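Methyltransferase domain-containing protein (Serratia marcescens, PDB 7CLU) is an S-adenosylmethionine-dependent O-methyltransferase of the prodigiosin pathway that probably methylates a hydroxyl group of a bipyrrole precursor. Local coordinates at residues D238-G243 against R263-G268; W244-Y249 against Q308-R313; L293-S298 against G302-A307; A322-M325 against R331-I334. All coordinates share one frame; numbering follows the deposited sequence.

How the contacts relate
All four contacts belong to the catalytic half of the subunit, yet their chemistry follows their place in it. Contacts 2 and 3 are buried and meet at the predicted active site: His247 of contact 2 probably hydrogen-bonds to Glu304 of contact 3, with a probable second bond from Arg313 to Ser305. Contacts 1 and 4 are partly buried and share one beta sheet, contact 1 through a central strand and contact 4 through the hairpin at its rim. Contact 4 alone has hydrogen bonds directly between its segments; contact 1 joins a direct apolar touch to a water bridge, and contacts 2 and 3 rely on van der Waals touches. Tyr310 and Leu311 of contact 2 pack against the hairpin.

Contact 1 (D238-G243 against R263-G268); sequences DLIHLG and RAMPAG
Where the chain enters strand 239-243 it runs past the loop that leaves helix 251-264, and the backbones come nearest at Asp238 and Pro266, whose CA atoms are 6.5 Å apart. The proline presents its ring to the main chain, Pro266 CG resting 4.2 Å from Asp238 CA. One step into the strand, Ile240 points at the loop, and its CG1 branch meets the stem of Met265, with 4.3 Å between Ile240 CG1 and Met265 CG. The helix has ended by Met265, so this apolar touch marks the point where it gives way to loop. At the outer end a water bridges the two segments, donating to Asp238 O at 3.2 Å and to Gly268 O at 3.1 Å. Gly268 turns the chain there with a positive phi of 72°. The Asp238 carboxylate is turned from the loop and accepts bonds from the backbone N of Arg170 and Ala171 and from His169 ND1. Deeper in the sheet, Ile240 packs on Leu173 and Ile175 of strand 171-175. The whole belongs to the beta-alpha-beta crossover of strand 239-243, helix 251-264 and strand 270-275, a building unit of the Rossmann-like methyltransferase fold.

Contact 2 (W244-Y249 against Q308-R313); sequences WMLHDY and QEYLDR
Tyr310 reaches out of helix 307-316 toward Leu246 and His247, and its one side chain makes the whole tight part of the contact. The ring comes up obliquely to Leu246, with Tyr310 CE1 4.1 Å from Leu246 CB, while the phenol oxygen Tyr310 OH sits 3.7 Å from His247 CB. These touches fall on the root of the histidine, because its imidazole leads off from the helix. With CG set between the backbone N and the carbonyl carbon (chi1 71°), the ring swings back over Trp244, whose NE1 lies 3.1 Å above the plane of the His247 ring and toward its rim. A weak, bent bond from His247 NE2 to Trp244 O, 3.2 Å long, adds to this, and ND1 is engaged by Glu304. His247 is the predicted proton acceptor, so the tyrosine touches the CB of a predicted catalytic residue, not its ring. The other side of the helix is looser: Gln308 and Asp312 face solvent. Arg313 lies on the inner side but does not reach the 3-10 turn, and bonds through NH1 to Ser305 OG. Both Leu246 N and His247 N donate to the carboxylate of Glu275. The segment 244-249 joins strand 239-243 to helix 251-264, with Leu291 of helix 286-298 against Trp244 and His247, and strand 322-326 packs on Leu311 of helix 307-316.

Contact 3 (L293-S298 against G302-A307); sequences LNMLVS and GIESSA
Just before Met295, the residue that leans on Gly302, the carbonyl oxygen of Asn294 is gripped twice by Ser298. The hydroxyl OG of Ser298 donates to Asn294 O at 2.6 Å, tilted 30° from the carbonyl plane, and Ser298 N adds a weak bond to the same oxygen. This closes the last turn of helix 286-298, after which the chain doubles back at once. Met295 and Gly302 then lie with their CA atoms only 4.9 Å apart. The glycine brings bare backbone against the methionine, Gly302 O lying 3.3 Å from Met295 CB, and the next amide follows, with Ile303 N 3.8 Å from Met295 CB. Thr299 OG1, in the connecting turn, is bonded to both Met295 O and Gly302 N and so ties the two limbs together. Beyond CB the methionine bends at chi2 (-40°) and again at chi3, which carries its methyl end off toward Asp248. Met295 CG passes the Glu304 carboxylate at an angle, 4.1 Å from Glu304 OE2. On the outer side, Gln56 of the second subunit packs on Leu293, Leu296 and Ile303, so both segments form part of the dimer interface. Glu304 bends at chi2 as well, and its OE2 pairs closely with His247 ND1, probably in a hydrogen bond. Met295 CG thus lies beside a carboxylate that pairs with the predicted catalytic base, an arrangement consistent with Glu304 fixing the rotation of that imidazole, as acidic residues do in related plant O-methyltransferases.

Contact 4 (A322-M325 against R331-I334); sequences ARIM and RTLI
Met325 and Leu333 exchange a reciprocal pair of backbone hydrogen bonds across an antiparallel beta hairpin. The bond from Met325 N to Leu333 O, 2.9 Å long, is nearly straight (170°), whereas the return bond from Leu333 N to Met325 O, 3.0 Å long, is more bent (150°). This hairpin of strands 322-326 and 332-337 closes one side of the seven-stranded sheet of class I methyltransferases, in which strand 332-337 is inserted antiparallel to its neighbour 270-275. Leu333 O also receives a CA-H...O contact, 3.5 Å from Ile324 CA. On one face of the hairpin Met325 and Leu333 pack together, with CB atoms 4.0 Å apart. The methionine holds CG opposite its own backbone N (chi1 -180°), sending its chain out from the sheet until Met325 SD passes 4.2 Å from Leu333 CD1. Phe156 and Phe160 of helix 154-163 cover Leu333 on this face. Arg331, at the entry to the second strand, bonds to Ser274 and makes a cation-pi contact with Phe156; it is a residue seen to bind S-adenosyl-L-homocysteine, so the hairpin lies beside the cofactor pocket. The other face belongs to Ile324 and Ile334, the non-hydrogen-bonded pair, which run alongside each other in one direction beneath Leu311, Tyr310 and Phe314 of helix 307-316. There Ile324 CD1 rests 4.0 Å from Ile334 CG1, while the CG2 methyl of Ile324 lies 3.5 Å from Thr332 CG2, methyl against methyl.

Contact 1 (D238-G243 against R263-G268)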
loop_
_atom_site.group_PDB
_atom_site.type_symbol
_atom_site.label_atom_id
_atom_site.label_comp_id
_atom_site.label_asym_id
_atom_site.label_seq_id
_atom_site.Cartn_x
_atom_site.Cartn_y
_atom_site.Cartn_z
ATOM N N ASP A 238 -32.691 -26.376 10.962
ATOM C CA ASP A 238 -31.805 -27.076 11.887
ATOM C C ASP A 238 -30.323 -26.802 11.632
ATOM O O ASP A 238 -29.493 -27.211 12.452
ATOM C CB ASP A 238 -32.091 -28.589 11.848
ATOM C CG ASP A 238 -31.994 -29.170 10.445
ATOM O OD1 ASP A 238 -32.786 -28.780 9.573
ATOM O OD2 ASP A 238 -31.119 -30.020 10.212
ATOM N N LEU A 239 -29.976 -26.097 10.550
ATOM C CA LEU A 239 -28.624 -25.586 10.333
ATOM C C LEU A 239 -28.707 -24.118 9.928
ATOM O O LEU A 239 -29.407 -23.774 8.967
ATOM C CB LEU A 239 -27.861 -26.390 9.259
ATOM C CG LEU A 239 -26.415 -25.922 8.978
ATOM C CD1 LEU A 239 -25.527 -25.970 10.230
ATOM C CD2 LEU A 239 -25.775 -26.736 7.862
ATOM N N ILE A 240 -28.004 -23.256 10.672
ATOM C CA ILE A 240 -27.971 -21.820 10.413
ATOM C C ILE A 240 -26.523 -21.393 10.253
ATOM O O ILE A 240 -25.657 -21.791 11.043
ATOM C CB ILE A 240 -28.635 -21.009 11.552
ATOM C CG1 ILE A 240 -30.061 -21.502 11.805
ATOM C CG2 ILE A 240 -28.653 -19.527 11.210
ATOM C CD1 ILE A 240 -31.037 -21.018 10.793
ATOM N N HIS A 241 -26.263 -20.547 9.256
ATOM C CA HIS A 241 -24.908 -20.123 8.945
ATOM C C HIS A 241 -24.857 -18.611 8.835
ATOM O O HIS A 241 -25.760 -17.988 8.268
ATOM C CB HIS A 241 -24.380 -20.732 7.615
ATOM C CG HIS A 241 -23.060 -20.161 7.192
ATOM N ND1 HIS A 241 -22.912 -19.355 6.082
ATOM C CD2 HIS A 241 -21.833 -20.245 7.761
ATOM C CE1 HIS A 241 -21.647 -18.995 5.965
ATOM N NE2 HIS A 241 -20.971 -19.513 6.977
ATOM N N LEU A 242 -23.790 -18.037 9.373
ATOM C CA LEU A 242 -23.539 -16.600 9.318
ATOM C C LEU A 242 -22.162 -16.440 8.695
ATOM O O LEU A 242 -21.153 -16.820 9.303
ATOM C CB LEU A 242 -23.621 -15.971 10.707
ATOM C CG LEU A 242 -23.370 -14.455 10.812
ATOM C CD1 LEU A 242 -24.469 -13.699 10.089
ATOM C CD2 LEU A 242 -23.300 -14.021 12.258
ATOM N N GLY A 243 -22.123 -15.907 7.478
ATOM C CA GLY A 243 -20.882 -15.874 6.725
ATOM C C GLY A 243 -20.025 -14.637 6.924
ATOM O O GLY A 243 -20.340 -13.583 6.377
ATOM N N ARG A 263 -31.426 -17.475 20.468
ATOM C CA ARG A 263 -32.799 -17.418 20.960
ATOM C C ARG A 263 -33.779 -17.866 19.886
ATOM O O ARG A 263 -34.768 -18.550 20.176
ATOM C CB ARG A 263 -33.121 -16.001 21.434
ATOM C CG ARG A 263 -34.488 -15.863 22.075
ATOM C CD ARG A 263 -34.664 -14.515 22.760
ATOM N NE ARG A 263 -34.646 -13.402 21.813
ATOM C CZ ARG A 263 -33.658 -12.517 21.711
ATOM N NH1 ARG A 263 -32.594 -12.609 22.506
ATOM N NH2 ARG A 263 -33.738 -11.535 20.818
ATOM N N ALA A 264 -33.492 -17.530 18.629
ATOM C CA ALA A 264 -34.410 -17.808 17.531
ATOM C C ALA A 264 -34.266 -19.211 16.956
ATOM O O ALA A 264 -35.185 -19.674 16.273
ATOM C CB ALA A 264 -34.220 -16.765 16.426
ATOM N N MET A 265 -33.162 -19.902 17.239
ATOM C CA MET A 265 -32.898 -21.206 16.650
ATOM C C MET A 265 -33.873 -22.252 17.180
ATOM O O MET A 265 -34.375 -22.129 18.297
ATOM C CB MET A 265 -31.483 -21.668 16.973
ATOM C CG MET A 265 -30.419 -21.115 16.062
ATOM S SD MET A 265 -28.805 -21.375 16.809
ATOM C CE MET A 265 -28.745 -23.170 16.835
ATOM N N PRO A 266 -34.119 -23.314 16.417
ATOM C CA PRO A 266 -34.883 -24.439 16.966
ATOM C C PRO A 266 -34.071 -25.165 18.024
ATOM O O PRO A 266 -32.837 -25.124 18.033
ATOM C CB PRO A 266 -35.132 -25.331 15.748
ATOM C CG PRO A 266 -33.944 -25.073 14.851
ATOM C CD PRO A 266 -33.637 -23.590 15.047
ATOM N N ALA A 267 -34.780 -25.824 18.935
ATOM C CA ALA A 267 -34.104 -26.651 19.920
ATOM C C ALA A 267 -33.339 -27.759 19.211
ATOM O O ALA A 267 -33.814 -28.330 18.225
ATOM C CB ALA A 267 -35.111 -27.243 20.911
ATOM N N GLY A 268 -32.136 -28.046 19.703
ATOM C CA GLY A 268 -31.286 -29.009 19.037
ATOM C C GLY A 268 -30.680 -28.538 17.734
ATOM O O GLY A 268 -29.991 -29.325 17.074
HETATM O O HOH W 1 -29.154 -29.930 14.116
#

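Contact 2 (W244-Y249 against Q308-R313)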
loop_
_atom_site.group_PDB
_atom_site.type_symbol
_atom_site.label_atom_id
_atom_site.label_comp_id
_atom_site.label_asym_id
_atom_site.label_seq_id
_atom_site.Cartn_x
_atom_site.Cartn_y
_atom_site.Cartn_z
ATOM N N TRP A 244 -18.967 -14.753 7.732
ATOM C CA TRP A 244 -17.902 -13.749 7.826
ATOM C C TRP A 244 -18.430 -12.369 8.219
ATOM O O TRP A 244 -18.033 -11.348 7.652
ATOM C CB TRP A 244 -17.113 -13.687 6.512
ATOM C CG TRP A 244 -15.686 -13.307 6.691
ATOM C CD1 TRP A 244 -14.983 -13.263 7.864
ATOM C CD2 TRP A 244 -14.788 -12.881 5.668
ATOM N NE1 TRP A 244 -13.694 -12.858 7.625
ATOM C CE2 TRP A 244 -13.548 -12.617 6.284
ATOM C CE3 TRP A 244 -14.907 -12.713 4.284
ATOM C CZ2 TRP A 244 -12.438 -12.170 5.564
ATOM C CZ3 TRP A 244 -13.791 -12.284 3.564
ATOM C CH2 TRP A 244 -12.577 -12.023 4.207
ATOM N N MET A 245 -19.314 -12.334 9.222
ATOM C CA MET A 245 -19.924 -11.092 9.687
ATOM C C MET A 245 -19.486 -10.673 11.082
ATOM O O MET A 245 -19.516 -9.482 11.394
ATOM C CB MET A 245 -21.460 -11.208 9.665
ATOM C CG MET A 245 -22.209 -9.930 10.141
ATOM S SD MET A 245 -24.020 -10.021 10.125
ATOM C CE MET A 245 -24.267 -10.462 8.407
ATOM N N LEU A 246 -19.084 -11.616 11.933
ATOM C CA LEU A 246 -18.833 -11.278 13.326
ATOM C C LEU A 246 -17.723 -10.245 13.441
ATOM O O LEU A 246 -17.835 -9.283 14.214
ATOM C CB LEU A 246 -18.477 -12.537 14.115
ATOM C CG LEU A 246 -19.579 -13.608 14.188
ATOM C CD1 LEU A 246 -19.098 -14.878 14.884
ATOM C CD2 LEU A 246 -20.819 -13.055 14.891
ATOM N N HIS A 247 -16.649 -10.416 12.669
ATOM C CA HIS A 247 -15.511 -9.511 12.771
ATOM C C HIS A 247 -15.825 -8.096 12.310
ATOM O O HIS A 247 -14.961 -7.226 12.437
ATOM C CB HIS A 247 -14.329 -10.068 11.979
ATOM C CG HIS A 247 -14.507 -10.003 10.496
ATOM N ND1 HIS A 247 -13.468 -9.739 9.631
ATOM C CD2 HIS A 247 -15.604 -10.188 9.724
ATOM C CE1 HIS A 247 -13.919 -9.749 8.389
ATOM N NE2 HIS A 247 -15.214 -10.014 8.419
ATOM N N ASP A 248 -17.012 -7.842 11.770
ATOM C CA ASP A 248 -17.403 -6.482 11.433
ATOM C C ASP A 248 -17.820 -5.680 12.658
ATOM O O ASP A 248 -17.941 -4.456 12.557
ATOM C CB ASP A 248 -18.557 -6.499 10.417
ATOM C CG ASP A 248 -18.183 -7.199 9.125
ATOM O OD1 ASP A 248 -16.987 -7.220 8.781
ATOM O OD2 ASP A 248 -19.086 -7.730 8.453
ATOM N N TYR A 249 -18.018 -6.337 13.805
ATOM C CA TYR A 249 -18.606 -5.721 14.985
ATOM C C TYR A 249 -17.720 -5.917 16.208
ATOM O O TYR A 249 -16.911 -6.847 16.287
ATOM C CB TYR A 249 -20.001 -6.297 15.264
ATOM C CG TYR A 249 -20.928 -6.084 14.098
ATOM C CD1 TYR A 249 -21.515 -4.840 13.871
ATOM C CD2 TYR A 249 -21.173 -7.104 13.187
ATOM C CE1 TYR A 249 -22.342 -4.633 12.783
ATOM C CE2 TYR A 249 -21.994 -6.904 12.099
ATOM C CZ TYR A 249 -22.572 -5.666 11.899
ATOM O OH TYR A 249 -23.390 -5.468 10.814
ATOM N N GLN A 308 -10.210 -19.390 19.834
ATOM C CA GLN A 308 -10.660 -19.527 21.219
ATOM C C GLN A 308 -11.568 -18.377 21.622
ATOM O O GLN A 308 -12.569 -18.579 22.325
ATOM C CB GLN A 308 -9.459 -19.606 22.162
ATOM C CG GLN A 308 -9.827 -20.066 23.566
ATOM C CD GLN A 308 -10.310 -21.511 23.582
ATOM O OE1 GLN A 308 -9.748 -22.371 22.907
ATOM N NE2 GLN A 308 -11.379 -21.770 24.323
ATOM N N GLU A 309 -11.230 -17.156 21.192
ATOM C CA GLU A 309 -12.079 -16.018 21.508
ATOM C C GLU A 309 -13.470 -16.193 20.912
ATOM O O GLU A 309 -14.470 -15.837 21.545
ATOM C CB GLU A 309 -11.429 -14.723 21.020
ATOM C CG GLU A 309 -10.445 -14.144 22.022
ATOM C CD GLU A 309 -9.559 -13.053 21.433
ATOM O OE1 GLU A 309 -9.489 -12.937 20.189
ATOM O OE2 GLU A 309 -8.923 -12.319 22.223
ATOM N N TYR A 310 -13.559 -16.753 19.700
ATOM C CA TYR A 310 -14.872 -17.037 19.131
ATOM C C TYR A 310 -15.578 -18.145 19.908
ATOM O O TYR A 310 -16.788 -18.064 20.156
ATOM C CB TYR A 310 -14.743 -17.416 17.655
ATOM C CG TYR A 310 -14.493 -16.247 16.712
ATOM C CD1 TYR A 310 -15.297 -15.110 16.735
ATOM C CD2 TYR A 310 -13.463 -16.307 15.762
ATOM C CE1 TYR A 310 -15.061 -14.029 15.853
ATOM C CE2 TYR A 310 -13.231 -15.259 14.874
ATOM C CZ TYR A 310 -14.033 -14.134 14.921
ATOM O OH TYR A 310 -13.777 -13.113 14.041
ATOM N N LEU A 311 -14.842 -19.189 20.298
ATOM C CA LEU A 311 -15.441 -20.235 21.122
ATOM C C LEU A 311 -16.025 -19.650 22.398
ATOM O O LEU A 311 -17.161 -19.971 22.769
ATOM C CB LEU A 311 -14.407 -21.310 21.456
ATOM C CG LEU A 311 -13.952 -22.206 20.306
ATOM C CD1 LEU A 311 -12.922 -23.230 20.766
ATOM C CD2 LEU A 311 -15.145 -22.892 19.665
ATOM N N ASP A 312 -15.268 -18.765 23.067
ATOM C CA ASP A 312 -15.745 -18.146 24.299
ATOM C C ASP A 312 -17.042 -17.386 24.066
ATOM O O ASP A 312 -17.961 -17.443 24.894
ATOM C CB ASP A 312 -14.680 -17.202 24.867
ATOM C CG ASP A 312 -13.428 -17.931 25.337
ATOM O OD1 ASP A 312 -13.489 -19.158 25.570
ATOM O OD2 ASP A 312 -12.373 -17.269 25.474
ATOM N N ARG A 313 -17.139 -16.672 22.939
ATOM C CA ARG A 313 -18.348 -15.905 22.657
ATOM C C ARG A 313 -19.522 -16.816 22.331
ATOM O O ARG A 313 -20.661 -16.518 22.713
ATOM C CB ARG A 313 -18.093 -14.909 21.519
ATOM C CG ARG A 313 -17.245 -13.750 21.966
ATOM C CD ARG A 313 -16.903 -12.735 20.874
ATOM N NE ARG A 313 -15.672 -12.056 21.269
ATOM C CZ ARG A 313 -14.700 -11.734 20.434
ATOM N NH1 ARG A 313 -14.828 -12.008 19.139
ATOM N NH2 ARG A 313 -13.609 -11.139 20.892
#

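Contact 3 (L293-S298 against G302-A307)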
loop_
_atom_site.group_PDB
_atom_site.type_symbol
_atom_site.label_atom_id
_atom_site.label_comp_id
_atom_site.label_asym_id
_atom_site.label_seq_id
_atom_site.Cartn_x
_atom_site.Cartn_y
_atom_site.Cartn_z
ATOM N N LEU A 293 -6.698 -4.184 11.487
ATOM C CA LEU A 293 -6.453 -2.747 11.436
ATOM C C LEU A 293 -7.412 -2.056 10.470
ATOM O O LEU A 293 -7.842 -0.922 10.714
ATOM C CB LEU A 293 -5.002 -2.483 11.029
ATOM C CG LEU A 293 -3.911 -2.722 12.076
ATOM C CD1 LEU A 293 -2.506 -2.402 11.510
ATOM C CD2 LEU A 293 -4.185 -1.870 13.324
ATOM N N ASN A 294 -7.744 -2.719 9.353
ATOM C CA ASN A 294 -8.736 -2.169 8.435
ATOM C C ASN A 294 -10.092 -2.029 9.122
ATOM O O ASN A 294 -10.809 -1.051 8.894
ATOM C CB ASN A 294 -8.849 -3.037 7.181
ATOM C CG ASN A 294 -9.707 -2.394 6.096
ATOM O OD1 ASN A 294 -9.310 -1.408 5.498
ATOM N ND2 ASN A 294 -10.880 -2.970 5.826
ATOM N N MET A 295 -10.449 -2.986 9.976
ATOM C CA MET A 295 -11.689 -2.854 10.732
ATOM C C MET A 295 -11.613 -1.684 11.705
ATOM O O MET A 295 -12.607 -0.981 11.919
ATOM C CB MET A 295 -11.986 -4.147 11.487
ATOM C CG MET A 295 -11.978 -5.370 10.635
ATOM S SD MET A 295 -12.741 -5.075 9.033
ATOM C CE MET A 295 -14.412 -4.973 9.546
ATOM N N LEU A 296 -10.433 -1.469 12.298
ATOM C CA LEU A 296 -10.246 -0.380 13.245
ATOM C C LEU A 296 -10.505 0.971 12.590
ATOM O O LEU A 296 -11.229 1.810 13.143
ATOM C CB LEU A 296 -8.827 -0.437 13.820
ATOM C CG LEU A 296 -8.327 0.789 14.574
ATOM C CD1 LEU A 296 -9.157 0.968 15.851
ATOM C CD2 LEU A 296 -6.840 0.638 14.911
ATOM N N VAL A 297 -9.916 1.204 11.407
ATOM C CA VAL A 297 -9.977 2.539 10.823
ATOM C C VAL A 297 -11.316 2.818 10.167
ATOM O O VAL A 297 -11.677 3.995 9.996
ATOM C CB VAL A 297 -8.867 2.782 9.782
ATOM C CG1 VAL A 297 -7.478 2.675 10.428
ATOM C CG2 VAL A 297 -9.009 1.837 8.612
ATOM N N SER A 298 -12.079 1.778 9.831
ATOM C CA SER A 298 -13.238 1.919 8.957
ATOM C C SER A 298 -14.576 1.629 9.618
ATOM O O SER A 298 -15.588 2.145 9.151
ATOM C CB SER A 298 -13.096 0.999 7.734
ATOM O OG SER A 298 -13.191 -0.380 8.087
ATOM N N GLY A 302 -15.185 -3.161 14.758
ATOM C CA GLY A 302 -14.748 -4.427 14.201
ATOM C C GLY A 302 -13.309 -4.746 14.559
ATOM O O GLY A 302 -12.474 -3.855 14.772
ATOM N N ILE A 303 -13.018 -6.050 14.590
ATOM C CA ILE A 303 -11.753 -6.603 15.055
ATOM C C ILE A 303 -11.705 -8.077 14.646
ATOM O O ILE A 303 -12.748 -8.711 14.470
ATOM C CB ILE A 303 -11.615 -6.436 16.577
ATOM C CG1 ILE A 303 -10.188 -6.727 17.048
ATOM C CG2 ILE A 303 -12.609 -7.343 17.324
ATOM C CD1 ILE A 303 -9.774 -5.948 18.321
ATOM N N GLU A 304 -10.508 -8.620 14.446
ATOM C CA GLU A 304 -10.331 -10.051 14.279
ATOM C C GLU A 304 -10.021 -10.665 15.642
ATOM O O GLU A 304 -9.503 -9.991 16.544
ATOM C CB GLU A 304 -9.217 -10.353 13.266
ATOM C CG GLU A 304 -9.400 -9.662 11.894
ATOM C CD GLU A 304 -10.648 -10.142 11.161
ATOM O OE1 GLU A 304 -11.083 -11.290 11.406
ATOM O OE2 GLU A 304 -11.201 -9.369 10.346
ATOM N N SER A 305 -10.386 -11.938 15.803
ATOM C CA SER A 305 -10.239 -12.649 17.066
ATOM C C SER A 305 -9.631 -14.028 16.828
ATOM O O SER A 305 -9.651 -14.558 15.715
ATOM C CB SER A 305 -11.586 -12.795 17.787
ATOM O OG SER A 305 -12.303 -11.571 17.823
ATOM N N SER A 306 -9.084 -14.610 17.894
ATOM C CA SER A 306 -8.622 -15.986 17.823
ATOM C C SER A 306 -9.814 -16.943 17.781
ATOM O O SER A 306 -10.949 -16.579 18.104
ATOM C CB SER A 306 -7.716 -16.312 19.015
ATOM O OG SER A 306 -8.399 -16.128 20.235
ATOM N N ALA A 307 -9.541 -18.175 17.342
ATOM C CA ALA A 307 -10.543 -19.235 17.421
ATOM C C ALA A 307 -11.099 -19.351 18.837
ATOM O O ALA A 307 -12.318 -19.380 19.040
ATOM C CB ALA A 307 -9.936 -20.563 16.970
#

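Contact 4 (A322-M325 against R331-I334)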
loop_
_atom_site.group_PDB
_atom_site.type_symbol
_atom_site.label_atom_id
_atom_site.label_comp_id
_atom_site.label_asym_id
_atom_site.label_seq_id
_atom_site.Cartn_x
_atom_site.Cartn_y
_atom_site.Cartn_z
ATOM N N ALA A 322 -19.409 -25.912 21.744
ATOM C CA ALA A 322 -18.702 -24.954 20.900
ATOM C C ALA A 322 -17.361 -25.528 20.459
ATOM O O ALA A 322 -16.545 -25.931 21.292
ATOM C CB ALA A 322 -18.505 -23.642 21.663
ATOM N N ARG A 323 -17.145 -25.600 19.143
ATOM C CA ARG A 323 -15.916 -26.199 18.640
ATOM C C ARG A 323 -15.541 -25.599 17.291
ATOM O O ARG A 323 -16.336 -24.920 16.637
ATOM C CB ARG A 323 -16.045 -27.719 18.528
ATOM C CG ARG A 323 -17.042 -28.173 17.487
ATOM C CD ARG A 323 -17.677 -29.504 17.882
ATOM N NE ARG A 323 -18.654 -29.951 16.897
ATOM C CZ ARG A 323 -19.948 -29.665 16.950
ATOM N NH1 ARG A 323 -20.428 -28.918 17.941
ATOM N NH2 ARG A 323 -20.762 -30.108 16.005
ATOM N N ILE A 324 -14.293 -25.862 16.893
ATOM C CA ILE A 324 -13.745 -25.464 15.603
ATOM C C ILE A 324 -13.900 -26.622 14.635
ATOM O O ILE A 324 -13.717 -27.793 15.006
ATOM C CB ILE A 324 -12.262 -25.061 15.721
ATOM C CG1 ILE A 324 -12.075 -23.935 16.745
ATOM C CG2 ILE A 324 -11.699 -24.663 14.357
ATOM C CD1 ILE A 324 -13.138 -22.874 16.668
ATOM N N MET A 325 -14.244 -26.302 13.393
ATOM C CA MET A 325 -14.220 -27.269 12.309
ATOM C C MET A 325 -13.403 -26.656 11.182
ATOM O O MET A 325 -13.813 -25.653 10.584
ATOM C CB MET A 325 -15.631 -27.632 11.850
ATOM C CG MET A 325 -15.667 -28.644 10.728
ATOM S SD MET A 325 -17.339 -29.214 10.424
ATOM C CE MET A 325 -17.949 -29.355 12.109
ATOM N N ARG A 331 -11.620 -19.764 5.150
ATOM C CA ARG A 331 -12.406 -19.578 6.366
ATOM C C ARG A 331 -12.270 -20.782 7.296
ATOM O O ARG A 331 -11.861 -21.873 6.895
ATOM C CB ARG A 331 -13.888 -19.332 6.045
ATOM C CG ARG A 331 -14.133 -18.058 5.263
ATOM C CD ARG A 331 -15.584 -17.645 5.241
ATOM N NE ARG A 331 -15.834 -16.712 4.151
ATOM C CZ ARG A 331 -17.013 -16.178 3.872
ATOM N NH1 ARG A 331 -18.077 -16.484 4.609
ATOM N NH2 ARG A 331 -17.128 -15.357 2.836
ATOM N N THR A 332 -12.611 -20.547 8.557
ATOM C CA THR A 332 -12.677 -21.546 9.607
ATOM C C THR A 332 -14.101 -21.552 10.156
ATOM O O THR A 332 -14.715 -20.496 10.315
ATOM C CB THR A 332 -11.664 -21.209 10.711
ATOM O OG1 THR A 332 -10.350 -21.196 10.143
ATOM C CG2 THR A 332 -11.714 -22.211 11.824
ATOM N N LEU A 333 -14.637 -22.733 10.431
ATOM C CA LEU A 333 -16.010 -22.847 10.911
ATOM C C LEU A 333 -16.017 -22.856 12.435
ATOM O O LEU A 333 -15.275 -23.620 13.067
ATOM C CB LEU A 333 -16.686 -24.116 10.367
ATOM C CG LEU A 333 -16.815 -24.310 8.855
ATOM C CD1 LEU A 333 -17.693 -25.514 8.553
ATOM C CD2 LEU A 333 -17.326 -23.058 8.113
ATOM N N ILE A 334 -16.832 -21.991 13.026
ATOM C CA ILE A 334 -17.104 -22.035 14.454
ATOM C C ILE A 334 -18.529 -22.552 14.603
ATOM O O ILE A 334 -19.457 -22.006 14.000
ATOM C CB ILE A 334 -16.895 -20.667 15.123
ATOM C CG1 ILE A 334 -15.461 -20.189 14.852
ATOM C CG2 ILE A 334 -17.067 -20.789 16.594
ATOM C CD1 ILE A 334 -15.374 -18.849 14.150
#